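Local coordinates for protein p1 (Rice yellow mottle virus, PDB 6TY2) that suppresses RNA silencing as a virus-encoded zinc-finger protein with a role in viral spread, this chain being its C-terminal zinc-binding part, at residues Asp2-Glu7 with Leu34-Cys39; Gln9-Glu14 with Cys39-His44. All coordinates share one frame; numbering follows the deposited sequence.

Contact 1: residues Asp2-Glu7 with Leu34-Cys39; sequences DEIDRE and LSRDAC. With ZN (zinc ion), chain C.
Asp5 and Arg36 form a salt bridge between the first turns of helix 3-24 and the loop that follows it. The shortest bond, and the one of the three that is not weak, runs from Arg36 NH2 to Asp5 OD2 at 2.7 Å. It lies in the guanidinium plane and uses the syn lone pair of OD2. Arg36 NH2 is a shared donor, since it also makes a weak bond of 3.1 Å to Asp5 OD1. Arg36 NE adds only a long, weak bond of 3.4 Å to Asp5 OD1. The carboxylate sits at the guanidinium edge, and the two planes are 38° apart. Arg36 reaches the helix because its chain is extended from CG to NE (chi2 -178°, chi3 -171°).

Beside the ion pair, Ile4 CG2 makes a loose contact with Arg36 CG at 4.5 Å. Ile4 CG2 also lies 4.1 Å from the zinc ion, which is packing and not a metal bond. Ile4 thus packs over the metal site, where it also touches His44, Arg47 and Cys48.

The loop is shaped by a type I beta turn from Ser35 to Ala38. Within it Ser35 OG accepts a bond from Asp37 N, an ST turn. Just after this turn, Cys39 SG binds zinc at 2.3 Å. His8, His44 and Cys48 complete a zinc-finger site whose ligands follow the order His-Cys-His-Cys, the first of them from the helix.

Contact 2: residues Gln9-Glu14 with Cys39-His44; sequences QERNAE and CDIPEH. With ZN (zinc ion), chain C.
Two hydrogen bonds of a salt bridge join Arg11 of helix 3-24 to Asp40, the residue after the zinc ligand Cys39. Arg11 presents NE and NH2 side-on, one to each carboxylate oxygen. Arg11 NE meets Asp40 OD1 at 3.1 Å. Arg11 NH2 meets Asp40 OD2 at 3.0 Å with a nearly straight bond of 171°. Both oxygens lie near the guanidinium plane, but the two flat groups are twisted 40° apart. OD1 is met on its syn side but tilted out of the carboxylate plane, and OD2 from above that plane. A bend at chi2 (136°) turns the Arg11 chain on its way to the acid. Asp40 OD2 also has a weak hydrogen bond from Asn55.

The apolar part is small. Arg11 CD rests on Ile41 CG1 at 4.2 Å. Ile41 CB in turn lies over one face of the His44 ring, toward its rim.

At the metal, His44 ND1 binds the zinc ion at 2.2 Å. Ile41 N donates to Cys39 SG at 3.5 Å, a bond that probably helps to orient the zinc-bound sulfur.

The loop lies beside the first half of helix 3-24, where Leu34 touches Arg11, Asp40 and Ile41. The short 3-10 segment 42-44 brings His44 back to the metal, and Pro42 packs on Ser30 of the second subunit.

How the contacts relate
Contacts 1 and 2 lie side by side, their centres 6 Å apart. Both pair helix 3-24 with the loop region after it, and they share Cys39. Along the chain the order is 2-7, 9-14, 34-39, 39-44, so the segments alternate. The zinc ligand His8 falls between the two helical segments. Direct bonds also tie the contacts together: Glu7 OE2 pairs with His44 NE2, and Leu34 N with Asn12 OD1, both probable hydrogen bonds. The chain has no strands, so the zinc ion and these polar links probably do much to hold the returning loop on the helix in this C-terminal part.

Contact 1: residues Asp2-Glu7 with Leu34-Cys39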
ATOM      1  N   ASP A   2     -14.432  14.283 -10.415  1.00 42.54           N
ATOM      2  CA  ASP A   2     -13.993  13.859 -11.742  1.00 40.40           C
ATOM      3  C   ASP A   2     -12.548  13.370 -11.763  1.00 35.85           C
ATOM      4  O   ASP A   2     -12.230  12.374 -12.411  1.00 32.48           O
ATOM      5  CB  ASP A   2     -14.128  14.993 -12.757  1.00 49.13           C
ATOM      6  CG  ASP A   2     -13.438  14.673 -14.085  1.00 49.58           C
ATOM      7  OD1 ASP A   2     -13.752  13.620 -14.693  1.00 49.99           O
ATOM      8  OD2 ASP A   2     -12.556  15.457 -14.511  1.00 53.45           O
ATOM      9  N   GLU A   3     -11.661  14.080 -11.079  1.00 32.18           N
ATOM     10  CA  GLU A   3     -10.269  13.656 -11.018  1.00 29.70           C
ATOM     11  C   GLU A   3     -10.126  12.376 -10.194  1.00 26.30           C
ATOM     12  O   GLU A   3      -9.284  11.539 -10.497  1.00 31.48           O
ATOM     13  CB  GLU A   3      -9.397  14.767 -10.448  1.00 30.60           C
ATOM     14  CG  GLU A   3      -7.922  14.413 -10.368  1.00 35.55           C
ATOM     15  CD  GLU A   3      -7.312  13.997 -11.709  1.00 39.86           C
ATOM     16  OE1 GLU A   3      -7.742  14.510 -12.775  1.00 42.57           O
ATOM     17  OE2 GLU A   3      -6.378  13.159 -11.682  1.00 34.25           O
ATOM     18  N   ILE A   4     -10.952  12.230  -9.161  1.00 23.80           N
ATOM     19  CA  ILE A   4     -11.109  10.965  -8.426  1.00 24.60           C
ATOM     20  C   ILE A   4     -11.332   9.785  -9.357  1.00 24.25           C
ATOM     21  O   ILE A   4     -10.685   8.747  -9.234  1.00 21.45           O
ATOM     22  CB  ILE A   4     -12.300  11.027  -7.455  1.00 27.80           C
ATOM     23  CG1 ILE A   4     -12.056  12.074  -6.362  1.00 32.49           C
ATOM     24  CG2 ILE A   4     -12.580   9.666  -6.834  1.00 21.92           C
ATOM     25  CD1 ILE A   4     -11.429  11.522  -5.112  1.00 29.69           C
ATOM     26  N   ASP A   5     -12.257   9.955 -10.297  1.00 24.36           N
ATOM     27  CA  ASP A   5     -12.597   8.896 -11.231  1.00 25.40           C
ATOM     28  C   ASP A   5     -11.438   8.572 -12.147  1.00 26.11           C
ATOM     29  O   ASP A   5     -11.186   7.414 -12.468  1.00 22.80           O
ATOM     30  CB  ASP A   5     -13.809   9.296 -12.059  1.00 30.20           C
ATOM     31  CG  ASP A   5     -14.998   9.628 -11.203  1.00 38.44           C
ATOM     32  OD1 ASP A   5     -15.662   8.675 -10.738  1.00 41.06           O
ATOM     33  OD2 ASP A   5     -15.269  10.835 -10.994  1.00 46.48           O
ATOM     34  N   ARG A   6     -10.744   9.614 -12.578  1.00 26.17           N
ATOM     35  CA  ARG A   6      -9.614   9.455 -13.460  1.00 25.07           C
ATOM     36  C   ARG A   6      -8.569   8.564 -12.792  1.00 25.44           C
ATOM     37  O   ARG A   6      -8.061   7.636 -13.413  1.00 25.15           O
ATOM     38  CB  ARG A   6      -9.028  10.817 -13.825  1.00 29.02           C
ATOM     39  CG  ARG A   6      -8.190  10.822 -15.086  1.00 38.52           C
ATOM     40  CD  ARG A   6      -7.410  12.124 -15.206  1.00 43.19           C
ATOM     41  NE  ARG A   6      -8.261  13.293 -14.977  1.00 46.27           N
ATOM     42  CZ  ARG A   6      -8.621  14.161 -15.920  1.00 51.36           C
ATOM     43  NH1 ARG A   6      -8.204  14.002 -17.172  1.00 46.00           N
ATOM     44  NH2 ARG A   6      -9.400  15.194 -15.609  1.00 51.35           N
ATOM     45  N   GLU A   7      -8.271   8.819 -11.523  1.00 21.09           N
ATOM     46  CA  GLU A   7      -7.248   8.040 -10.824  1.00 20.51           C
ATOM     47  C   GLU A   7      -7.692   6.597 -10.567  1.00 22.23           C
ATOM     48  O   GLU A   7      -6.861   5.694 -10.520  1.00 22.52           O
ATOM     49  CB  GLU A   7      -6.861   8.721  -9.506  1.00 22.38           C
ATOM     50  CG  GLU A   7      -5.963   9.938  -9.719  1.00 27.53           C
ATOM     51  CD  GLU A   7      -5.672  10.702  -8.434  1.00 28.87           C
ATOM     52  OE1 GLU A   7      -4.568  11.271  -8.303  1.00 29.01           O
ATOM     53  OE2 GLU A   7      -6.552  10.747  -7.556  1.00 31.00           O
ATOM     54  N   LEU A  34     -10.848  -0.821  -8.052  1.00 19.84           N
ATOM     55  CA  LEU A  34     -11.285   0.271  -7.185  1.00 21.20           C
ATOM     56  C   LEU A  34     -12.600   0.923  -7.634  1.00 19.16           C
ATOM     57  O   LEU A  34     -12.889   1.027  -8.832  1.00 22.32           O
ATOM     58  CB  LEU A  34     -10.206   1.351  -7.113  1.00 20.62           C
ATOM     59  CG  LEU A  34      -8.924   1.181  -6.308  1.00 16.13           C
ATOM     60  CD1 LEU A  34      -8.121  -0.025  -6.753  1.00 19.82           C
ATOM     61  CD2 LEU A  34      -8.101   2.439  -6.479  1.00 16.95           C
ATOM     62  N   SER A  35     -13.379   1.383  -6.661  1.00 19.36           N
ATOM     63  CA  SER A  35     -14.487   2.299  -6.923  1.00 21.67           C
ATOM     64  C   SER A  35     -14.549   3.262  -5.760  1.00 20.06           C
ATOM     65  O   SER A  35     -13.809   3.104  -4.797  1.00 19.71           O
ATOM     66  CB  SER A  35     -15.816   1.560  -7.068  1.00 18.20           C
ATOM     67  OG  SER A  35     -16.174   0.953  -5.841  1.00 24.57           O
ATOM     68  N   ARG A  36     -15.437   4.248  -5.835  1.00 20.57           N
ATOM     69  CA  ARG A  36     -15.626   5.170  -4.729  1.00 18.77           C
ATOM     70  C   ARG A  36     -16.034   4.437  -3.464  1.00 18.84           C
ATOM     71  O   ARG A  36     -15.779   4.903  -2.363  1.00 19.50           O
ATOM     72  CB  ARG A  36     -16.676   6.231  -5.078  1.00 18.41           C
ATOM     73  CG  ARG A  36     -16.248   7.184  -6.180  1.00 26.68           C
ATOM     74  CD  ARG A  36     -17.300   8.255  -6.452  1.00 35.14           C
ATOM     75  NE  ARG A  36     -16.978   9.041  -7.644  1.00 39.16           N
ATOM     76  CZ  ARG A  36     -17.649  10.120  -8.033  1.00 44.80           C
ATOM     77  NH1 ARG A  36     -18.685  10.553  -7.326  1.00 47.93           N
ATOM     78  NH2 ARG A  36     -17.283  10.771  -9.130  1.00 51.04           N
ATOM     79  N   ASP A  37     -16.665   3.284  -3.611  1.00 18.33           N
ATOM     80  CA  ASP A  37     -17.168   2.573  -2.443  1.00 18.68           C
ATOM     81  C   ASP A  37     -16.190   1.542  -1.856  1.00 22.47           C
ATOM     82  O   ASP A  37     -16.494   0.907  -0.848  1.00 22.01           O
ATOM     83  CB  ASP A  37     -18.498   1.918  -2.797  1.00 24.13           C
ATOM     84  CG  ASP A  37     -19.522   2.936  -3.284  1.00 26.59           C
ATOM     85  OD1 ASP A  37     -19.757   3.960  -2.585  1.00 22.73           O
ATOM     86  OD2 ASP A  37     -20.064   2.718  -4.382  1.00 25.45           O
ATOM     87  N   ALA A  38     -15.020   1.401  -2.473  1.00 18.21           N
ATOM     88  CA  ALA A  38     -13.921   0.645  -1.882  1.00 21.99           C
ATOM     89  C   ALA A  38     -12.652   1.018  -2.623  1.00 19.45           C
ATOM     90  O   ALA A  38     -12.426   0.571  -3.742  1.00 18.16           O
ATOM     91  CB  ALA A  38     -14.174  -0.867  -1.943  1.00 18.56           C
ATOM     92  N   CYS A  39     -11.828   1.836  -1.979  1.00 18.61           N
ATOM     93  CA  CYS A  39     -10.682   2.472  -2.620  1.00 17.45           C
ATOM     94  C   CYS A  39      -9.441   2.450  -1.720  1.00 18.07           C
ATOM     95  O   CYS A  39      -9.555   2.644  -0.514  1.00 18.06           O
ATOM     96  CB  CYS A  39     -11.074   3.902  -2.982  1.00 17.74           C
ATOM     97  SG  CYS A  39      -9.786   4.986  -3.477  1.00 18.53           S
TER
HETATM   98 ZN    ZN C 101     -10.895   6.697  -4.548  1.00 21.45          ZN

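Contact 2: residues Gln9-Glu14 with Cys39-His44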
ATOM      1  N   GLN A   9      -9.509   4.960 -12.746  1.00 21.83           N
ATOM      2  CA  GLN A   9      -9.287   4.397 -14.080  1.00 21.45           C
ATOM      3  C   GLN A   9      -7.838   4.014 -14.307  1.00 22.69           C
ATOM      4  O   GLN A   9      -7.548   2.906 -14.765  1.00 22.66           O
ATOM      5  CB  GLN A   9      -9.717   5.378 -15.181  1.00 19.48           C
ATOM      6  CG  GLN A   9     -11.218   5.371 -15.477  1.00 25.73           C
ATOM      7  CD  GLN A   9     -11.606   6.221 -16.701  1.00 32.44           C
ATOM      8  OE1 GLN A   9     -11.002   7.259 -16.977  1.00 34.02           O
ATOM      9  NE2 GLN A   9     -12.618   5.768 -17.438  1.00 28.34           N
ATOM     10  N   GLU A  10      -6.926   4.932 -14.009  1.00 23.54           N
ATOM     11  CA  GLU A  10      -5.513   4.667 -14.225  1.00 24.52           C
ATOM     12  C   GLU A  10      -5.040   3.543 -13.304  1.00 22.87           C
ATOM     13  O   GLU A  10      -4.284   2.671 -13.722  1.00 22.66           O
ATOM     14  CB  GLU A  10      -4.650   5.917 -13.997  1.00 26.39           C
ATOM     15  CG  GLU A  10      -5.276   7.273 -14.332  1.00 36.64           C
ATOM     16  CD  GLU A  10      -5.609   7.494 -15.810  1.00 49.35           C
ATOM     17  OE1 GLU A  10      -4.699   7.363 -16.667  1.00 54.44           O
ATOM     18  OE2 GLU A  10      -6.785   7.831 -16.109  1.00 39.47           O
ATOM     19  N   ARG A  11      -5.478   3.561 -12.055  1.00 17.93           N
ATOM     20  CA  ARG A  11      -5.109   2.483 -11.148  1.00 21.60           C
ATOM     21  C   ARG A  11      -5.732   1.148 -11.575  1.00 19.52           C
ATOM     22  O   ARG A  11      -5.077   0.111 -11.518  1.00 22.92           O
ATOM     23  CB  ARG A  11      -5.510   2.813  -9.713  1.00 19.04           C
ATOM     24  CG  ARG A  11      -5.021   1.773  -8.728  1.00 19.90           C
ATOM     25  CD  ARG A  11      -4.441   2.438  -7.503  1.00 24.80           C
ATOM     26  NE  ARG A  11      -4.275   1.486  -6.406  1.00 22.62           N
ATOM     27  CZ  ARG A  11      -3.179   0.762  -6.214  1.00 32.18           C
ATOM     28  NH1 ARG A  11      -2.155   0.870  -7.059  1.00 28.27           N
ATOM     29  NH2 ARG A  11      -3.106  -0.075  -5.181  1.00 32.70           N
ATOM     30  N   ASN A  12      -6.976   1.181 -12.036  1.00 21.36           N
ATOM     31  CA  ASN A  12      -7.639  -0.032 -12.480  1.00 18.34           C
ATOM     32  C   ASN A  12      -6.985  -0.592 -13.726  1.00 19.10           C
ATOM     33  O   ASN A  12      -6.851  -1.792 -13.856  1.00 17.47           O
ATOM     34  CB  ASN A  12      -9.132   0.213 -12.723  1.00 22.00           C
ATOM     35  CG  ASN A  12      -9.925   0.211 -11.437  1.00 20.73           C
ATOM     36  OD1 ASN A  12      -9.413  -0.196 -10.395  1.00 18.03           O
ATOM     37  ND2 ASN A  12     -11.167   0.671 -11.494  1.00 18.78           N
ATOM     38  N   ALA A  13      -6.547   0.278 -14.623  1.00 20.66           N
ATOM     39  CA  ALA A  13      -5.803  -0.180 -15.792  1.00 26.42           C
ATOM     40  C   ALA A  13      -4.584  -0.982 -15.347  1.00 23.20           C
ATOM     41  O   ALA A  13      -4.270  -2.026 -15.906  1.00 19.57           O
ATOM     42  CB  ALA A  13      -5.384   1.008 -16.662  1.00 22.08           C
ATOM     43  N   GLU A  14      -3.908  -0.492 -14.319  1.00 23.18           N
ATOM     44  CA  GLU A  14      -2.669  -1.104 -13.864  1.00 19.89           C
ATOM     45  C   GLU A  14      -2.939  -2.403 -13.118  1.00 23.73           C
ATOM     46  O   GLU A  14      -2.132  -3.338 -13.166  1.00 27.14           O
ATOM     47  CB  GLU A  14      -1.893  -0.125 -12.982  1.00 26.42           C
ATOM     48  CG  GLU A  14      -0.556  -0.642 -12.484  1.00 34.09           C
ATOM     49  CD  GLU A  14       0.404  -1.054 -13.603  1.00 38.98           C
ATOM     50  OE1 GLU A  14       0.329  -0.505 -14.736  1.00 38.61           O
ATOM     51  OE2 GLU A  14       1.246  -1.940 -13.330  1.00 44.66           O
ATOM     52  N   CYS A  39     -11.828   1.836  -1.979  1.00 18.61           N
ATOM     53  CA  CYS A  39     -10.682   2.472  -2.620  1.00 17.45           C
ATOM     54  C   CYS A  39      -9.441   2.450  -1.720  1.00 18.07           C
ATOM     55  O   CYS A  39      -9.555   2.644  -0.514  1.00 18.06           O
ATOM     56  CB  CYS A  39     -11.074   3.902  -2.982  1.00 17.74           C
ATOM     57  SG  CYS A  39      -9.786   4.986  -3.477  1.00 18.53           S
ATOM     58  N   ASP A  40      -8.259   2.212  -2.277  1.00 17.45           N
ATOM     59  CA  ASP A  40      -7.085   2.110  -1.411  1.00 18.33           C
ATOM     60  C   ASP A  40      -6.092   3.245  -1.647  1.00 19.95           C
ATOM     61  O   ASP A  40      -4.920   3.125  -1.322  1.00 22.65           O
ATOM     62  CB  ASP A  40      -6.395   0.745  -1.572  1.00 18.38           C
ATOM     63  CG  ASP A  40      -5.921   0.467  -2.993  1.00 22.59           C
ATOM     64  OD1 ASP A  40      -6.118   1.325  -3.867  1.00 21.51           O
ATOM     65  OD2 ASP A  40      -5.339  -0.619  -3.242  1.00 23.78           O
ATOM     66  N   ILE A  41      -6.573   4.350  -2.195  1.00 16.32           N
ATOM     67  CA  ILE A  41      -5.746   5.545  -2.376  1.00 16.75           C
ATOM     68  C   ILE A  41      -5.954   6.490  -1.196  1.00 21.32           C
ATOM     69  O   ILE A  41      -7.002   7.102  -1.076  1.00 19.53           O
ATOM     70  CB  ILE A  41      -6.082   6.263  -3.684  1.00 19.03           C
ATOM     71  CG1 ILE A  41      -6.077   5.273  -4.851  1.00 20.13           C
ATOM     72  CG2 ILE A  41      -5.120   7.417  -3.929  1.00 19.92           C
ATOM     73  CD1 ILE A  41      -6.502   5.899  -6.169  1.00 21.85           C
ATOM     74  N   PRO A  42      -4.963   6.589  -0.299  1.00 20.08           N
ATOM     75  CA  PRO A  42      -5.144   7.348   0.945  1.00 22.45           C
ATOM     76  C   PRO A  42      -5.589   8.778   0.713  1.00 22.32           C
ATOM     77  O   PRO A  42      -6.389   9.299   1.485  1.00 22.89           O
ATOM     78  CB  PRO A  42      -3.753   7.312   1.581  1.00 26.12           C
ATOM     79  CG  PRO A  42      -3.128   6.082   1.021  1.00 22.05           C
ATOM     80  CD  PRO A  42      -3.618   6.008  -0.396  1.00 21.00           C
ATOM     81  N   GLU A  43      -5.088   9.386  -0.354  1.00 23.43           N
ATOM     82  CA  GLU A  43      -5.398  10.767  -0.685  1.00 23.06           C
ATOM     83  C   GLU A  43      -6.893  10.943  -0.933  1.00 21.25           C
ATOM     84  O   GLU A  43      -7.446  12.017  -0.718  1.00 23.44           O
ATOM     85  CB  GLU A  43      -4.590  11.215  -1.916  1.00 24.86           C
ATOM     86  CG  GLU A  43      -3.066  11.280  -1.716  1.00 28.44           C
ATOM     87  CD  GLU A  43      -2.392   9.907  -1.701  1.00 30.12           C
ATOM     88  OE1 GLU A  43      -3.019   8.909  -2.104  1.00 24.26           O
ATOM     89  OE2 GLU A  43      -1.219   9.823  -1.287  1.00 37.76           O
ATOM     90  N   HIS A  44      -7.550   9.874  -1.370  1.00 20.47           N
ATOM     91  CA  HIS A  44      -8.985   9.906  -1.624  1.00 20.12           C
ATOM     92  C   HIS A  44      -9.845   9.771  -0.363  1.00 20.81           C
ATOM     93  O   HIS A  44     -11.059   9.928  -0.431  1.00 21.09           O
ATOM     94  CB  HIS A  44      -9.384   8.791  -2.587  1.00 18.09           C
ATOM     95  CG  HIS A  44      -8.960   9.019  -4.002  1.00 18.49           C
ATOM     96  ND1 HIS A  44      -9.347   8.191  -5.028  1.00 19.33           N
ATOM     97  CD2 HIS A  44      -8.202   9.989  -4.564  1.00 20.78           C
ATOM     98  CE1 HIS A  44      -8.836   8.632  -6.165  1.00 21.02           C
ATOM     99  NE2 HIS A  44      -8.138   9.723  -5.911  1.00 20.00           N
TER
HETATM  100 ZN    ZN C 101     -10.895   6.697  -4.548  1.00 21.45          ZN